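Long-range contact in T-cell surface glycoprotein CD1A1 antigen (Gallus gallus, PDB 3JVG), which probably presents lipid antigens to T cells, as an MHC class I-like CD1 molecule of the chicken: residues A[211-216]-A[241-246]. Residues are numbered along the deposited sequence; the frame is centred on the assembly and turned at random.
Sequences IAVTWL and YQLRST
The CD1 methyl of Leu243 sits against the cleft formed by the CG2 methyls of Ile211 and Val213, 3.8 Å from CG2 of Val213 and 3.9 Å from CG2 of Ile211. Its side chain runs past each of theirs in the opposite direction, so the contact is made methyl against methyl. Beta-branched valine suits the extended strand, and the longer leucine bridges the gap between layers. The two branches of Val213 divide the work: CG2 takes the leucine, while CG1, anti to the backbone N (chi1 172°), rests 3.8 Å from CB of Ser245. Trp215 follows on the same face, and Ser245 OG approaches its indole obliquely. NE1 accordingly sends only a weak, bent hydrogen bond to Ser245 OG (3.1 Å, 125° at the hydrogen), and CZ2 lies 3.7 Å from Ser245 O. The small serine admits the bulky indole close to its own backbone and offers the indole N-H a polar, though weak, partner in a buried setting; its OG also has a weak hydrogen bond to Ser229 O. Around these residues, Trp215 packs on Cys201 and Val213 on Cys259, the two halves of the domain's disulfide. The axes of 212-216 and 241-246 come within 8.0 Å, 23° from parallel, one in each sheet; alternate side chains turned inward beside the disulfide and tryptophan form the core of a C1-set immunoglobulin beta sandwich, here CD1's membrane-proximal α3 domain.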
loop_
_atom_site.group_PDB
_atom_site.type_symbol
_atom_site.label_atom_id
_atom_site.label_comp_id
_atom_site.label_asym_id
_atom_site.label_seq_id
_atom_site.Cartn_x
_atom_site.Cartn_y
_atom_site.Cartn_z
ATOM N N ILE A 211 7.421 -11.849 7.231
ATOM C CA ILE A 211 7.134 -13.242 7.556
ATOM C C ILE A 211 8.036 -14.073 6.703
ATOM O O ILE A 211 8.559 -13.568 5.717
ATOM C CB ILE A 211 5.606 -13.611 7.316
ATOM C CG1 ILE A 211 5.249 -14.901 8.061
ATOM C CG2 ILE A 211 5.257 -13.741 5.830
ATOM C CD1 ILE A 211 3.773 -15.187 8.083
ATOM N N ALA A 212 8.248 -15.325 7.082
ATOM C CA ALA A 212 9.041 -16.248 6.276
ATOM C C ALA A 212 8.275 -17.565 6.227
ATOM O O ALA A 212 8.050 -18.225 7.250
ATOM C CB ALA A 212 10.474 -16.436 6.879
ATOM N N VAL A 213 7.842 -17.918 5.028
ATOM C CA VAL A 213 7.098 -19.154 4.787
ATOM C C VAL A 213 7.996 -19.989 3.872
ATOM O O VAL A 213 8.360 -19.520 2.799
ATOM C CB VAL A 213 5.758 -18.834 4.090
ATOM C CG1 VAL A 213 5.019 -20.117 3.630
ATOM C CG2 VAL A 213 4.844 -17.956 5.031
ATOM N N THR A 214 8.402 -21.189 4.320
ATOM C CA THR A 214 9.292 -22.072 3.542
ATOM C C THR A 214 8.742 -23.481 3.576
ATOM O O THR A 214 7.983 -23.823 4.473
ATOM C CB THR A 214 10.756 -22.124 4.078
ATOM O OG1 THR A 214 10.759 -22.577 5.444
ATOM C CG2 THR A 214 11.435 -20.713 4.026
ATOM N N TRP A 215 9.146 -24.297 2.608
ATOM C CA TRP A 215 8.704 -25.672 2.539
ATOM C C TRP A 215 9.831 -26.554 3.048
ATOM O O TRP A 215 11.001 -26.281 2.793
ATOM C CB TRP A 215 8.335 -26.045 1.098
ATOM C CG TRP A 215 6.997 -25.507 0.659
ATOM C CD1 TRP A 215 6.765 -24.382 -0.067
ATOM C CD2 TRP A 215 5.718 -26.074 0.930
ATOM N NE1 TRP A 215 5.422 -24.215 -0.276
ATOM C CE2 TRP A 215 4.755 -25.245 0.313
ATOM C CE3 TRP A 215 5.291 -27.234 1.595
ATOM C CZ2 TRP A 215 3.404 -25.499 0.377
ATOM C CZ3 TRP A 215 3.933 -27.505 1.644
ATOM C CH2 TRP A 215 3.003 -26.622 1.053
ATOM N N LEU A 216 9.469 -27.600 3.783
ATOM C CA LEU A 216 10.415 -28.593 4.228
ATOM C C LEU A 216 10.071 -29.902 3.593
ATOM O O LEU A 216 8.901 -30.284 3.520
ATOM C CB LEU A 216 10.404 -28.777 5.745
ATOM C CG LEU A 216 10.459 -27.555 6.662
ATOM C CD1 LEU A 216 10.506 -28.015 8.127
ATOM C CD2 LEU A 216 11.651 -26.660 6.300
ATOM N N TYR A 241 -2.332 -9.574 7.269
ATOM C CA TYR A 241 -1.831 -9.905 5.965
ATOM C C TYR A 241 -2.036 -11.395 5.661
ATOM O O TYR A 241 -2.307 -12.213 6.577
ATOM C CB TYR A 241 -0.362 -9.543 5.893
ATOM C CG TYR A 241 -0.116 -8.024 5.978
ATOM C CD1 TYR A 241 -0.264 -7.223 4.840
ATOM C CD2 TYR A 241 0.230 -7.412 7.185
ATOM C CE1 TYR A 241 -0.029 -5.839 4.865
ATOM C CE2 TYR A 241 0.457 -6.000 7.263
ATOM C CZ TYR A 241 0.301 -5.217 6.092
ATOM O OH TYR A 241 0.503 -3.839 6.083
ATOM N N GLN A 242 -1.889 -11.729 4.361
ATOM C CA GLN A 242 -2.079 -13.058 3.867
ATOM C C GLN A 242 -1.009 -13.311 2.891
ATOM O O GLN A 242 -0.596 -12.390 2.169
ATOM C CB GLN A 242 -3.371 -13.207 3.067
ATOM C CG GLN A 242 -4.632 -12.954 3.794
ATOM C CD GLN A 242 -5.824 -13.752 3.195
ATOM O OE1 GLN A 242 -5.664 -14.809 2.545
ATOM N NE2 GLN A 242 -7.012 -13.220 3.406
ATOM N N LEU A 243 -0.611 -14.580 2.821
ATOM C CA LEU A 243 0.429 -15.032 1.892
ATOM C C LEU A 243 0.029 -16.415 1.391
ATOM O O LEU A 243 -0.501 -17.196 2.173
ATOM C CB LEU A 243 1.792 -15.200 2.606
ATOM C CG LEU A 243 3.053 -14.607 1.956
ATOM C CD1 LEU A 243 4.360 -15.268 2.408
ATOM C CD2 LEU A 243 3.010 -14.549 0.433
ATOM N N ARG A 244 0.331 -16.734 0.125
ATOM C CA ARG A 244 0.282 -18.121 -0.326
ATOM C C ARG A 244 1.618 -18.533 -0.931
ATOM O O ARG A 244 2.237 -17.759 -1.637
ATOM C CB ARG A 244 -0.857 -18.376 -1.343
ATOM C CG ARG A 244 -2.262 -17.904 -0.874
ATOM C CD ARG A 244 -3.436 -18.554 -1.608
ATOM N NE ARG A 244 -3.636 -18.094 -2.987
ATOM C CZ ARG A 244 -4.186 -16.925 -3.341
ATOM N NH1 ARG A 244 -4.574 -16.054 -2.402
ATOM N NH2 ARG A 244 -4.324 -16.619 -4.643
ATOM N N SER A 245 2.052 -19.747 -0.644
ATOM C CA SER A 245 3.291 -20.285 -1.196
ATOM C C SER A 245 2.963 -21.660 -1.737
ATOM O O SER A 245 2.169 -22.395 -1.123
ATOM C CB SER A 245 4.370 -20.377 -0.072
ATOM O OG SER A 245 5.506 -21.134 -0.485
ATOM N N THR A 246 3.562 -22.024 -2.876
ATOM C CA THR A 246 3.280 -23.292 -3.487
ATOM C C THR A 246 4.538 -24.063 -3.886
ATOM O O THR A 246 5.612 -23.459 -4.125
ATOM C CB THR A 246 2.327 -23.190 -4.720
ATOM O OG1 THR A 246 3.001 -22.560 -5.822
ATOM C CG2 THR A 246 1.056 -22.453 -4.389
#